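Local coordinates for regulatory protein YycH-like domain-containing protein (Eubacterium rectale, PDB 5COZ) that is of unknown function but has a domain resembling the regulatory protein YycH and is probably exported as a lipoprotein, at residues 66-69 against 70-73; 98-102 against 103-107; 229-232 against 233-236; 283-286 against 287-291. All coordinates share one frame; numbering follows the deposited sequence.

Contact 1 (66-69 against 70-73)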
ATOM      1  N   ALA A  66     -15.849   6.550   7.339  1.00  8.44           N
ATOM      2  CA  ALA A  66     -15.407   5.178   7.236  1.00  9.05           C
ATOM      3  C   ALA A  66     -16.520   4.300   6.679  1.00 11.20           C
ATOM      4  O   ALA A  66     -17.692   4.501   7.035  1.00 12.93           O
ATOM      5  CB  ALA A  66     -15.024   4.672   8.627  1.00 11.85           C
ATOM      6  N   ILE A  67     -16.168   3.358   5.790  1.00  7.72           N
ATOM      7  CA  ILE A  67     -17.102   2.346   5.307  1.00  8.72           C
ATOM      8  C   ILE A  67     -17.001   1.212   6.312  1.00 13.75           C
ATOM      9  O   ILE A  67     -15.909   0.670   6.540  1.00 16.08           O
ATOM     10  CB  ILE A  67     -16.817   1.917   3.842  1.00 12.40           C
ATOM     11  CG1 ILE A  67     -17.094   3.111   2.895  1.00 13.37           C
ATOM     12  CG2 ILE A  67     -17.701   0.698   3.436  1.00 13.58           C
ATOM     13  CD1 ILE A  67     -16.637   2.965   1.492  1.00 11.74           C
ATOM     14  N   ASN A  68     -18.107   0.890   6.975  1.00  9.85           N
ATOM     15  CA  ASN A  68     -18.099  -0.200   7.940  1.00  9.53           C
ATOM     16  C   ASN A  68     -18.609  -1.444   7.217  1.00 11.33           C
ATOM     17  O   ASN A  68     -19.784  -1.499   6.809  1.00 11.78           O
ATOM     18  CB  ASN A  68     -18.960   0.154   9.145  1.00 10.84           C
ATOM     19  CG  ASN A  68     -18.854  -0.873  10.239  1.00 16.69           C
ATOM     20  OD1 ASN A  68     -18.934  -2.083   9.985  1.00 12.90           O
ATOM     21  ND2 ASN A  68     -18.666  -0.418  11.469  1.00 17.35           N
ATOM     22  N   PHE A  69     -17.717  -2.413   6.994  1.00  8.70           N
ATOM     23  CA  PHE A  69     -18.103  -3.562   6.182  1.00  8.01           C
ATOM     24  C   PHE A  69     -19.084  -4.498   6.840  1.00 12.14           C
ATOM     25  O   PHE A  69     -19.768  -5.224   6.127  1.00 12.58           O
ATOM     26  CB  PHE A  69     -16.863  -4.405   5.837  1.00  9.25           C
ATOM     27  CG  PHE A  69     -15.791  -3.715   5.023  1.00  9.38           C
ATOM     28  CD1 PHE A  69     -16.132  -2.877   3.963  1.00 11.80           C
ATOM     29  CD2 PHE A  69     -14.447  -3.972   5.257  1.00 12.14           C
ATOM     30  CE1 PHE A  69     -15.144  -2.282   3.178  1.00 13.95           C
ATOM     31  CE2 PHE A  69     -13.456  -3.358   4.481  1.00 14.89           C
ATOM     32  CZ  PHE A  69     -13.813  -2.523   3.448  1.00 14.46           C
ATOM     33  N   SER A  70     -19.137  -4.523   8.175  1.00  8.39           N
ATOM     34  CA  SER A  70     -19.937  -5.534   8.857  1.00  8.50           C
ATOM     35  C   SER A  70     -21.172  -5.024   9.618  1.00 12.78           C
ATOM     36  O   SER A  70     -21.967  -5.862  10.065  1.00 13.79           O
ATOM     37  CB  SER A  70     -19.051  -6.311   9.821  1.00 10.59           C
ATOM     38  OG  SER A  70     -18.502  -5.418  10.771  1.00 11.14           O
ATOM     39  N   GLU A  71     -21.336  -3.697   9.778  1.00 11.31           N
ATOM     40  CA  GLU A  71     -22.462  -3.178  10.582  1.00 12.80           C
ATOM     41  C   GLU A  71     -23.828  -3.471   9.945  1.00 16.00           C
ATOM     42  O   GLU A  71     -24.778  -3.728  10.667  1.00 16.85           O
ATOM     43  CB  GLU A  71     -22.316  -1.686  10.880  1.00 14.70           C
ATOM     44  CG  GLU A  71     -22.508  -0.732   9.707  1.00 27.01           C
ATOM     45  CD  GLU A  71     -22.441   0.759  10.008  1.00 56.80           C
ATOM     46  OE1 GLU A  71     -22.181   1.136  11.175  1.00 50.60           O
ATOM     47  OE2 GLU A  71     -22.629   1.553   9.058  1.00 55.04           O
ATOM     48  N   ASN A  72     -23.912  -3.425   8.608  1.00 12.52           N
ATOM     49  CA  ASN A  72     -25.132  -3.712   7.874  1.00 11.75           C
ATOM     50  C   ASN A  72     -24.976  -5.136   7.384  1.00 12.98           C
ATOM     51  O   ASN A  72     -24.127  -5.405   6.523  1.00 11.81           O
ATOM     52  CB  ASN A  72     -25.294  -2.694   6.752  1.00 12.58           C
ATOM     53  CG  ASN A  72     -26.527  -2.882   5.913  1.00 24.03           C
ATOM     54  OD1 ASN A  72     -26.810  -3.960   5.399  1.00 15.63           O
ATOM     55  ND2 ASN A  72     -27.247  -1.806   5.687  1.00 28.03           N
ATOM     56  N   LYS A  73     -25.760  -6.060   7.966  1.00 12.34           N
ATOM     57  CA  LYS A  73     -25.625  -7.481   7.662  1.00 10.82           C
ATOM     58  C   LYS A  73     -25.816  -7.789   6.171  1.00 12.15           C
ATOM     59  O   LYS A  73     -25.044  -8.586   5.645  1.00 11.69           O
ATOM     60  CB  LYS A  73     -26.570  -8.315   8.521  1.00 12.85           C
ATOM     61  CG  LYS A  73     -26.214  -9.784   8.509  1.00 11.55           C
ATOM     62  CD  LYS A  73     -27.161 -10.534   9.397  1.00 14.57           C
ATOM     63  CE  LYS A  73     -26.893 -12.008   9.358  1.00 18.98           C
ATOM     64  NZ  LYS A  73     -27.870 -12.681  10.244  1.00 27.27           N
TER
HETATM   65  O   HOH W   1     -19.275  -3.546  12.794  1.00 16.20           O
HETATM   66  O   HOH W   2     -22.037  -2.886   6.411  1.00 17.01           O
HETATM   67  O   HOH W   3     -22.629   0.232   5.939  1.00 46.65           O
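From Asn68 to Glu71 the chain makes a turn, with Phe69 and Ser70 at its corners, in the loop between strand 58-66 and helix 73-87. Both corners have negative phi and a psi close to zero (-24° and -9°). The motif is an Asx turn: the side-chain oxygen of Asn68 folds back onto backbone N-H groups further along the chain. Asn68 OD1 accepts from Ser70 N at 3.0 Å and from Glu71 N at 2.9 Å. Ser70 N lies in the plane of the amide carbonyl. Glu71 N approaches from well above that plane, and its bond is bent at the hydrogen. Two donors thus grip one oxygen and fix the rotation of the amide. The group reaches them because Asn68 CG stands anti to its own backbone N (chi1 -173°).

Glu71 folds back over the same amide. Its CG lies between the backbone N and the carbonyl carbon, which lays the extended chain across Asn68. The carboxylate and the amide are stacked with nearly parallel planes. Glu71 CB is 3.6 Å from Asn68 CG, and Glu71 CD is 3.6 Å from Asn68 CB.

Ser70 is buried, and its OG bonds to Glu105 O and so ties the turn to strand 104-111. Ser70 OG also accepts a bond of 2.9 Å from water 1. Phe69 points the other way, onto Leu261. Asn72 is the N-cap of the following helix, and its OD1 accepts from Lys75 N. Asn72 N donates to water 2 at 2.9 Å. The same water also reaches Asn68 O.

Contact 2 (98-102 against 103-107)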
ATOM      1  N   HIS A  98     -20.153 -15.734  13.920  1.00 12.36           N
ATOM      2  CA  HIS A  98     -20.263 -14.311  14.156  1.00 11.83           C
ATOM      3  C   HIS A  98     -19.945 -13.970  15.619  1.00 16.22           C
ATOM      4  O   HIS A  98     -20.348 -14.707  16.529  1.00 16.75           O
ATOM      5  CB  HIS A  98     -21.695 -13.856  13.805  1.00 12.90           C
ATOM      6  CG  HIS A  98     -22.044 -12.496  14.304  1.00 15.73           C
ATOM      7  ND1 HIS A  98     -22.859 -12.324  15.417  1.00 18.97           N
ATOM      8  CD2 HIS A  98     -21.627 -11.283  13.875  1.00 16.53           C
ATOM      9  CE1 HIS A  98     -22.938 -11.015  15.594  1.00 17.66           C
ATOM     10  NE2 HIS A  98     -22.198 -10.351  14.708  1.00 17.13           N
ATOM     11  N   ARG A  99     -19.246 -12.839  15.829  1.00 13.50           N
ATOM     12  CA  ARG A  99     -18.922 -12.277  17.148  1.00 15.19           C
ATOM     13  C   ARG A  99     -19.132 -10.788  17.132  1.00 17.69           C
ATOM     14  O   ARG A  99     -18.987 -10.159  16.079  1.00 14.14           O
ATOM     15  CB  ARG A  99     -17.429 -12.504  17.536  1.00 18.77           C
ATOM     16  CG  ARG A  99     -16.873 -13.874  17.317  1.00 27.78           C
ATOM     17  CD  ARG A  99     -15.557 -14.023  18.052  1.00 20.39           C
ATOM     18  NE  ARG A  99     -14.483 -13.155  17.572  1.00 16.52           N
ATOM     19  CZ  ARG A  99     -13.682 -13.447  16.560  1.00 26.71           C
ATOM     20  NH1 ARG A  99     -13.905 -14.531  15.817  1.00 24.79           N
ATOM     21  NH2 ARG A  99     -12.671 -12.645  16.255  1.00 21.38           N
ATOM     22  N   SER A 100     -19.393 -10.206  18.315  1.00 17.15           N
ATOM     23  CA  SER A 100     -19.485  -8.760  18.515  1.00 18.73           C
ATOM     24  C   SER A 100     -18.409  -8.368  19.500  1.00 24.64           C
ATOM     25  O   SER A 100     -18.354  -8.951  20.585  1.00 25.09           O
ATOM     26  CB  SER A 100     -20.859  -8.355  19.044  1.00 23.64           C
ATOM     27  OG  SER A 100     -21.918  -8.804  18.215  1.00 37.14           O
ATOM     28  N   GLU A 101     -17.527  -7.440  19.138  1.00 22.02           N
ATOM     29  CA  GLU A 101     -16.451  -7.020  20.050  1.00 23.08           C
ATOM     30  C   GLU A 101     -16.348  -5.519  20.069  1.00 27.02           C
ATOM     31  O   GLU A 101     -15.988  -4.934  19.051  1.00 24.85           O
ATOM     32  CB  GLU A 101     -15.110  -7.647  19.644  1.00 25.02           C
ATOM     33  CG  GLU A 101     -15.023  -9.093  20.089  1.00 35.43           C
ATOM     34  CD  GLU A 101     -13.982  -9.990  19.456  1.00 49.04           C
ATOM     35  OE1 GLU A 101     -12.951  -9.472  18.966  1.00 39.94           O
ATOM     36  OE2 GLU A 101     -14.150 -11.228  19.555  1.00 31.98           O
ATOM     37  N   ASN A 102     -16.682  -4.886  21.225  1.00 27.33           N
ATOM     38  CA  ASN A 102     -16.657  -3.419  21.415  1.00 27.95           C
ATOM     39  C   ASN A 102     -17.446  -2.666  20.328  1.00 30.99           C
ATOM     40  O   ASN A 102     -16.959  -1.680  19.772  1.00 32.23           O
ATOM     41  CB  ASN A 102     -15.217  -2.898  21.450  1.00 28.87           C
ATOM     42  CG  ASN A 102     -14.391  -3.451  22.574  1.00 50.30           C
ATOM     43  OD1 ASN A 102     -14.813  -3.514  23.740  1.00 42.73           O
ATOM     44  ND2 ASN A 102     -13.178  -3.835  22.242  1.00 40.53           N
ATOM     45  N   GLY A 103     -18.638  -3.153  20.025  1.00 27.12           N
ATOM     46  CA  GLY A 103     -19.512  -2.546  19.028  1.00 26.90           C
ATOM     47  C   GLY A 103     -19.181  -2.891  17.587  1.00 29.16           C
ATOM     48  O   GLY A 103     -19.893  -2.449  16.681  1.00 29.22           O
ATOM     49  N   ASN A 104     -18.111  -3.676  17.354  1.00 23.76           N
ATOM     50  CA  ASN A 104     -17.728  -4.100  16.005  1.00 22.69           C
ATOM     51  C   ASN A 104     -18.228  -5.511  15.745  1.00 23.09           C
ATOM     52  O   ASN A 104     -18.030  -6.383  16.585  1.00 23.48           O
ATOM     53  CB  ASN A 104     -16.204  -4.050  15.819  1.00 25.81           C
ATOM     54  CG  ASN A 104     -15.575  -2.686  16.032  1.00 45.79           C
ATOM     55  OD1 ASN A 104     -14.539  -2.559  16.693  1.00 43.00           O
ATOM     56  ND2 ASN A 104     -16.169  -1.640  15.468  1.00 31.93           N
ATOM     57  N   GLU A 105     -18.845  -5.741  14.583  1.00 15.19           N
ATOM     58  CA  GLU A 105     -19.338  -7.065  14.190  1.00 12.70           C
ATOM     59  C   GLU A 105     -18.273  -7.796  13.386  1.00 12.88           C
ATOM     60  O   GLU A 105     -17.603  -7.190  12.563  1.00 12.21           O
ATOM     61  CB  GLU A 105     -20.649  -6.988  13.370  1.00 14.21           C
ATOM     62  CG  GLU A 105     -21.782  -6.193  14.011  1.00 18.69           C
ATOM     63  CD  GLU A 105     -22.097  -6.580  15.445  1.00 38.51           C
ATOM     64  OE1 GLU A 105     -22.195  -7.797  15.719  1.00 24.29           O
ATOM     65  OE2 GLU A 105     -22.191  -5.673  16.304  1.00 31.72           O
ATOM     66  N   ILE A 106     -18.085  -9.077  13.666  1.00 10.37           N
ATOM     67  CA  ILE A 106     -17.101  -9.909  12.964  1.00 10.96           C
ATOM     68  C   ILE A 106     -17.818 -11.130  12.414  1.00 12.38           C
ATOM     69  O   ILE A 106     -18.463 -11.855  13.175  1.00 13.01           O
ATOM     70  CB  ILE A 106     -15.970 -10.322  13.955  1.00 15.54           C
ATOM     71  CG1 ILE A 106     -15.263  -9.082  14.556  1.00 16.49           C
ATOM     72  CG2 ILE A 106     -14.961 -11.313  13.314  1.00 17.12           C
ATOM     73  CD1 ILE A 106     -14.631  -9.332  15.930  1.00 23.50           C
ATOM     74  N   TYR A 107     -17.738 -11.334  11.091  1.00  9.80           N
ATOM     75  CA  TYR A 107     -18.362 -12.481  10.441  1.00  9.59           C
ATOM     76  C   TYR A 107     -17.322 -13.349   9.816  1.00 12.82           C
ATOM     77  O   TYR A 107     -16.426 -12.840   9.133  1.00 13.12           O
ATOM     78  CB  TYR A 107     -19.348 -12.048   9.364  1.00 10.11           C
ATOM     79  CG  TYR A 107     -20.589 -11.405   9.906  1.00  9.77           C
ATOM     80  CD1 TYR A 107     -21.710 -12.167  10.222  1.00 11.56           C
ATOM     81  CD2 TYR A 107     -20.653 -10.028  10.106  1.00  9.20           C
ATOM     82  CE1 TYR A 107     -22.873 -11.573  10.688  1.00 10.41           C
ATOM     83  CE2 TYR A 107     -21.815  -9.418  10.577  1.00 10.41           C
ATOM     84  CZ  TYR A 107     -22.920 -10.200  10.876  1.00 13.10           C
ATOM     85  OH  TYR A 107     -24.076  -9.615  11.340  1.00 15.26           O
TER
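Strands 98-101 and 104-107 run antiparallel at 159°, with axes 4.7 Å apart, and pair His98 with Tyr107 and Ser100 with Glu105 at non-hydrogen-bonded positions. Arg99 with Ile106 and Glu101 with Asn104 are the hydrogen-bonded pairs, each closed by two backbone bonds.

On the face of His98, Ser100, Glu105 and Tyr107, one carboxylate oxygen holds two partners. Glu105 OE1 accepts from His98 NE2 at 2.7 Å on its anti lone pair. The bond runs close to the imidazole plane but is bent at the hydrogen. Ser100 OG donates to the same OE1 at 2.7 Å, from the syn side. Glu105 reaches both because its chain bends at CG (chi2 -51°). This pairing would probably favour a protonated imidazole.

The imidazole also leans on the next ring. His98 CD2 sits 3.4 Å above the plane of the Tyr107 ring, toward its rim. The two rings are oblique, with centroids 4.5 Å apart.

The unit is a beta hairpin closed by a type I' turn from Glu101 to Asn104. Asn102 and Gly103 fill its corners, both with positive phi.

On the other face, Arg99 and Glu101 lie two residues apart on one strand and form a salt bridge. Arg99 NE donates to Glu101 OE2 at 2.8 Å, in the guanidinium plane but from above the carboxylate plane. The buried Ile106 packs against this pair. Ile106 CG2 lies over one face of the guanidinium, toward its rim, and Ile106 CD1 is 3.5 Å from Glu101 OE1.

Contact 3 (229-232 against 233-236)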
ATOM      1  N   PRO A 229       3.139   3.904   6.738  1.00  8.38           N
ATOM      2  CA  PRO A 229       2.957   3.060   7.936  1.00  7.90           C
ATOM      3  C   PRO A 229       2.077   3.744   8.992  1.00 10.36           C
ATOM      4  O   PRO A 229       1.884   4.969   8.980  1.00  8.98           O
ATOM      5  CB  PRO A 229       4.386   2.978   8.504  1.00  8.82           C
ATOM      6  CG  PRO A 229       5.270   3.124   7.290  1.00 12.43           C
ATOM      7  CD  PRO A 229       4.561   4.198   6.478  1.00  8.93           C
ATOM      8  N   GLU A 230       1.604   2.935   9.959  1.00  8.59           N
ATOM      9  CA  GLU A 230       0.843   3.459  11.092  1.00  8.37           C
ATOM     10  C   GLU A 230       1.627   4.595  11.767  1.00 10.54           C
ATOM     11  O   GLU A 230       2.819   4.436  12.098  1.00 11.47           O
ATOM     12  CB  GLU A 230       0.575   2.330  12.097  1.00  9.90           C
ATOM     13  CG  GLU A 230      -0.245   2.792  13.291  1.00 10.59           C
ATOM     14  CD  GLU A 230      -0.497   1.714  14.332  1.00 25.44           C
ATOM     15  OE1 GLU A 230      -0.491   0.519  13.968  1.00 25.81           O
ATOM     16  OE2 GLU A 230      -0.753   2.068  15.503  1.00 36.29           O
ATOM     17  N   ASN A 231       0.948   5.707  12.035  1.00  8.13           N
ATOM     18  CA  ASN A 231       1.537   6.855  12.717  1.00  7.82           C
ATOM     19  C   ASN A 231       0.387   7.574  13.396  1.00  8.88           C
ATOM     20  O   ASN A 231      -0.150   8.577  12.913  1.00  9.52           O
ATOM     21  CB  ASN A 231       2.294   7.772  11.744  1.00 10.46           C
ATOM     22  CG  ASN A 231       3.022   8.911  12.434  1.00 22.97           C
ATOM     23  OD1 ASN A 231       2.820   9.194  13.622  1.00 16.09           O
ATOM     24  ND2 ASN A 231       3.763   9.695  11.663  1.00 23.88           N
ATOM     25  N   GLU A 232      -0.030   6.991  14.518  1.00  7.26           N
ATOM     26  CA  GLU A 232      -1.213   7.464  15.208  1.00  7.11           C
ATOM     27  C   GLU A 232      -1.033   8.904  15.735  1.00  9.50           C
ATOM     28  O   GLU A 232      -2.025   9.629  15.854  1.00  9.19           O
ATOM     29  CB  GLU A 232      -1.553   6.467  16.334  1.00  8.33           C
ATOM     30  CG  GLU A 232      -2.875   6.756  17.022  1.00  8.83           C
ATOM     31  CD  GLU A 232      -3.461   5.560  17.743  1.00 12.90           C
ATOM     32  OE1 GLU A 232      -2.767   4.530  17.900  1.00 12.57           O
ATOM     33  OE2 GLU A 232      -4.651   5.648  18.110  1.00 11.96           O
ATOM     34  N   ALA A 233       0.220   9.341  16.016  1.00  7.77           N
ATOM     35  CA  ALA A 233       0.393  10.720  16.479  1.00  8.76           C
ATOM     36  C   ALA A 233       0.016  11.716  15.377  1.00 11.10           C
ATOM     37  O   ALA A 233      -0.538  12.778  15.669  1.00 13.03           O
ATOM     38  CB  ALA A 233       1.837  10.959  16.903  1.00 10.48           C
ATOM     39  N   LEU A 234       0.311  11.350  14.128  1.00 10.07           N
ATOM     40  CA  LEU A 234       0.027  12.255  13.023  1.00 10.75           C
ATOM     41  C   LEU A 234      -1.426  12.159  12.554  1.00 11.80           C
ATOM     42  O   LEU A 234      -2.059  13.185  12.333  1.00 11.99           O
ATOM     43  CB  LEU A 234       0.960  11.886  11.873  1.00 11.17           C
ATOM     44  CG  LEU A 234       0.837  12.705  10.569  1.00 16.12           C
ATOM     45  CD1 LEU A 234       0.932  14.221  10.830  1.00 17.14           C
ATOM     46  CD2 LEU A 234       1.856  12.241   9.581  1.00 16.27           C
ATOM     47  N   THR A 235      -1.949  10.928  12.421  1.00  8.42           N
ATOM     48  CA  THR A 235      -3.300  10.753  11.836  1.00  7.48           C
ATOM     49  C   THR A 235      -4.426  10.773  12.849  1.00 10.29           C
ATOM     50  O   THR A 235      -5.584  10.941  12.459  1.00  9.05           O
ATOM     51  CB  THR A 235      -3.380   9.423  11.082  1.00  7.90           C
ATOM     52  OG1 THR A 235      -3.292   8.371  12.063  1.00  7.49           O
ATOM     53  CG2 THR A 235      -2.252   9.253  10.040  1.00  9.42           C
ATOM     54  N   GLY A 236      -4.097  10.525  14.112  1.00  7.37           N
ATOM     55  CA  GLY A 236      -5.119  10.508  15.147  1.00  7.80           C
ATOM     56  C   GLY A 236      -5.760   9.147  15.357  1.00 11.01           C
ATOM     57  O   GLY A 236      -6.642   9.026  16.194  1.00 10.87           O
TER
HETATM   58  O   HOH W   4       2.731   7.844  16.177  1.00 13.36           O
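An N-cap opens the short helix 232-235: Asn231 sits just before it and turns its side chain back to Leu234. Asn231 OD1 accepts from Leu234 N at 3.3 Å, a weak capping bond. With chi1 at -175°, the Asn231 side chain extends away from its own N and brings OD1 within range of Leu234 N. A second backbone N-H is met through solvent. Water 4 donates to Asn231 OD1 at 2.9 Å and accepts from Ala233 N at 2.9 Å. One amide oxygen thus serves two N-H groups of the first turn, Leu234 N directly and Ala233 N through the water. Leu234 N also makes a weak bond to Asn231 O.

The other half of the amide rests on a hydrocarbon surface. Asn231 ND2 lies 3.6 Å from Leu234 CB, and the two side chains cross at a slant. ND2 also makes a weak bond to Tyr344 OH.

The backbone closes the turn. Thr235 N donates to Asn231 O at 3.0 Å in a nearly straight bond. Gly236 N donates to Glu232 O at 2.9 Å, and Gly236 then leaves the helix with positive phi.

Asn239 braces the turn from beyond it: its OD1 bonds to Asn231 N and Thr235 OG1, and its ND2 to Pro229 O. Leu234 packs on Met306 and Phe308, and Thr235 shares a backbone bond with Ala309, so the helix lies against strand 295-311 of the mixed sheet.

Contact 4 (283-286 against 287-291)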
ATOM      1  N   GLU A 283      13.332  18.187   1.373  1.00  8.62           N
ATOM      2  CA  GLU A 283      13.636  16.889   1.984  1.00  8.17           C
ATOM      3  C   GLU A 283      15.148  16.601   1.930  1.00 10.26           C
ATOM      4  O   GLU A 283      15.702  16.118   2.917  1.00  8.90           O
ATOM      5  CB  GLU A 283      12.842  15.800   1.281  1.00 10.26           C
ATOM      6  CG  GLU A 283      13.154  14.401   1.801  1.00 11.40           C
ATOM      7  CD  GLU A 283      12.656  14.043   3.187  1.00 14.31           C
ATOM      8  OE1 GLU A 283      12.061  14.897   3.885  1.00 12.81           O
ATOM      9  OE2 GLU A 283      12.895  12.880   3.587  1.00 11.40           O
ATOM     10  N   VAL A 284      15.821  16.967   0.831  1.00  7.68           N
ATOM     11  CA  VAL A 284      17.277  16.799   0.770  1.00  7.42           C
ATOM     12  C   VAL A 284      17.938  17.677   1.843  1.00 10.83           C
ATOM     13  O   VAL A 284      18.894  17.228   2.482  1.00 10.50           O
ATOM     14  CB  VAL A 284      17.793  17.098  -0.645  1.00 11.02           C
ATOM     15  CG1 VAL A 284      19.286  17.449  -0.661  1.00 11.58           C
ATOM     16  CG2 VAL A 284      17.484  15.941  -1.581  1.00 11.54           C
ATOM     17  N   ASP A 285      17.448  18.923   2.048  1.00  9.61           N
ATOM     18  CA  ASP A 285      18.045  19.783   3.063  1.00 10.27           C
ATOM     19  C   ASP A 285      17.907  19.125   4.448  1.00 13.30           C
ATOM     20  O   ASP A 285      18.850  19.181   5.240  1.00 14.31           O
ATOM     21  CB  ASP A 285      17.395  21.163   3.026  1.00 12.29           C
ATOM     22  CG  ASP A 285      18.216  22.248   3.689  1.00 25.83           C
ATOM     23  OD1 ASP A 285      19.427  22.404   3.322  1.00 23.40           O
ATOM     24  OD2 ASP A 285      17.643  23.000   4.510  1.00 32.85           O
ATOM     25  N   LYS A 286      16.762  18.459   4.709  1.00 10.43           N
ATOM     26  CA  LYS A 286      16.538  17.765   5.981  0.60 10.25           C
ATOM     27  C   LYS A 286      17.471  16.562   6.111  1.00 13.55           C
ATOM     28  O   LYS A 286      18.140  16.392   7.125  1.00 14.48           O
ATOM     29  CB  LYS A 286      15.070  17.303   6.079  0.60 11.44           C
ATOM     30  CG  LYS A 286      14.723  16.531   7.369  0.60 14.89           C
ATOM     31  CD  LYS A 286      14.588  15.012   7.152  0.60 15.12           C
ATOM     32  CE  LYS A 286      13.881  14.348   8.315  0.60 21.13           C
ATOM     33  NZ  LYS A 286      13.929  12.861   8.224  0.60 16.02           N
ATOM     34  N   LEU A 287      17.484  15.706   5.085  1.00  9.89           N
ATOM     35  CA  LEU A 287      18.257  14.464   5.102  1.00 10.77           C
ATOM     36  C   LEU A 287      19.740  14.716   5.235  1.00 14.00           C
ATOM     37  O   LEU A 287      20.414  13.921   5.872  1.00 13.71           O
ATOM     38  CB  LEU A 287      17.961  13.632   3.858  1.00 10.13           C
ATOM     39  CG  LEU A 287      16.506  13.099   3.751  1.00 12.08           C
ATOM     40  CD1 LEU A 287      16.277  12.398   2.426  1.00 11.39           C
ATOM     41  CD2 LEU A 287      16.162  12.168   4.904  1.00 15.16           C
ATOM     42  N   LYS A 288      20.247  15.850   4.713  1.00 11.88           N
ATOM     43  CA  LYS A 288      21.673  16.183   4.868  1.00 12.54           C
ATOM     44  C   LYS A 288      22.060  16.311   6.323  1.00 18.02           C
ATOM     45  O   LYS A 288      23.225  16.064   6.645  1.00 19.25           O
ATOM     46  CB  LYS A 288      22.011  17.491   4.132  1.00 14.38           C
ATOM     47  CG  LYS A 288      22.134  17.331   2.622  1.00 13.57           C
ATOM     48  CD  LYS A 288      22.418  18.728   2.013  1.00 18.90           C
ATOM     49  CE  LYS A 288      22.645  18.716   0.531  1.00 30.47           C
ATOM     50  NZ  LYS A 288      22.933  20.094   0.018  1.00 33.71           N
ATOM     51  N   LYS A 289      21.103  16.668   7.196  1.00 16.60           N
ATOM     52  CA  LYS A 289      21.330  16.854   8.641  1.00 17.99           C
ATOM     53  C   LYS A 289      21.382  15.533   9.397  1.00 24.47           C
ATOM     54  O   LYS A 289      21.775  15.529  10.577  1.00 25.07           O
ATOM     55  CB  LYS A 289      20.204  17.705   9.250  1.00 20.62           C
ATOM     56  CG  LYS A 289      20.091  19.131   8.704  1.00 26.42           C
ATOM     57  CD  LYS A 289      18.875  19.803   9.335  1.00 30.81           C
ATOM     58  CE  LYS A 289      18.644  21.215   8.867  1.00 47.92           C
ATOM     59  NZ  LYS A 289      17.925  21.251   7.572  1.00 64.71           N
ATOM     60  N   TYR A 290      20.913  14.443   8.771  1.00 19.18           N
ATOM     61  CA  TYR A 290      20.826  13.138   9.437  1.00 18.65           C
ATOM     62  C   TYR A 290      21.857  12.174   8.901  1.00 20.46           C
ATOM     63  O   TYR A 290      21.821  10.985   9.206  1.00 16.60           O
ATOM     64  CB  TYR A 290      19.412  12.574   9.309  1.00 19.05           C
ATOM     65  CG  TYR A 290      18.435  13.342  10.174  1.00 21.73           C
ATOM     66  CD1 TYR A 290      18.299  13.055  11.531  1.00 25.62           C
ATOM     67  CD2 TYR A 290      17.714  14.415   9.659  1.00 21.20           C
ATOM     68  CE1 TYR A 290      17.432  13.788  12.345  1.00 28.85           C
ATOM     69  CE2 TYR A 290      16.825  15.138  10.456  1.00 21.71           C
ATOM     70  CZ  TYR A 290      16.698  14.832  11.802  1.00 34.55           C
ATOM     71  OH  TYR A 290      15.835  15.558  12.597  1.00 38.12           O
ATOM     72  N   VAL A 291      22.833  12.734   8.198  1.00 20.46           N
ATOM     73  CA  VAL A 291      23.995  12.092   7.601  1.00 21.15           C
ATOM     74  C   VAL A 291      24.743  11.193   8.623  1.00 20.70           C
ATOM     75  O   VAL A 291      25.165  10.087   8.264  1.00 17.19           O
ATOM     76  CB  VAL A 291      24.903  13.231   7.010  1.00 25.91           C
ATOM     77  CG1 VAL A 291      25.548  14.126   8.084  1.00 26.67           C
ATOM     78  CG2 VAL A 291      25.921  12.705   6.033  1.00 26.04           C
TER
HETATM   79  O   HOH W   5      20.191  21.253   0.844  1.00 24.71           O
HETATM   80  O   HOH W   6      18.296  23.957   6.938  1.00 52.04           O
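Leu287 N donates to Glu283 O, one helical turn back, at 2.8 Å. The leucine branch lies across the bent glutamate chain, with Leu287 CD1 3.8 Å from Glu283 CG. Glu283 OE1 is turned to Tyr347 OH.

Lys288 N donates to Val284 O at 3.0 Å. Its extended chain crosses the valine, and Lys288 CE is 3.8 Å from Val284 CG1. Lys288 NZ reaches Asp285 through water 5, which donates to OD1. These pairs lie along helix 276-288. The helix packs on the mixed sheet: Leu287 on Ile296, Val298 and Tyr325, and Val284 and Lys288 on Val39 of strand 34-40.

Lys289 N bonds to Lys286 O, three residues back. A bend at the end of its chain (chi4 82°) returns the ammonium to Asp285. Lys289 NZ makes a long salt bridge of 3.5 Å to Asp285 OD2. It also donates to Asp285 O, from above the carbonyl plane. Water 6 bridges the same charged pair.

Tyr290 N donates to Leu287 O. Tyr290 turns its ring edge to the backbone, with Tyr290 CD2 3.2 Å from Lys286 O. In one of its two conformers Lys286 crosses this side chain, with Lys286 CE 3.7 Å from Tyr290 CE2, and its NZ forms a salt bridge with Asp345.

In the fold
The four contacts follow one another along the chain. Contacts 1 and 2 are neighbours, with centres 11 Å apart. Their bond from Ser70 to Glu105 and the packing of Lys73 on Tyr107 join the loop after strand 58-66, of the mixed sheet, to the hairpin of the antiparallel sheet. Contact 3 lies between the extremes, with its centre 23 Å from that of contact 1, 24 Å from contact 2 and 22 Å from contact 4. Contact 4 is on the opposite side of the chain's centre from contacts 1 and 2, with centres about 43 and 46 Å apart. Contacts 1 and 2 thus link the two sheets, and contacts 3 and 4 both place helices on strand 295-311 of the mixed sheet.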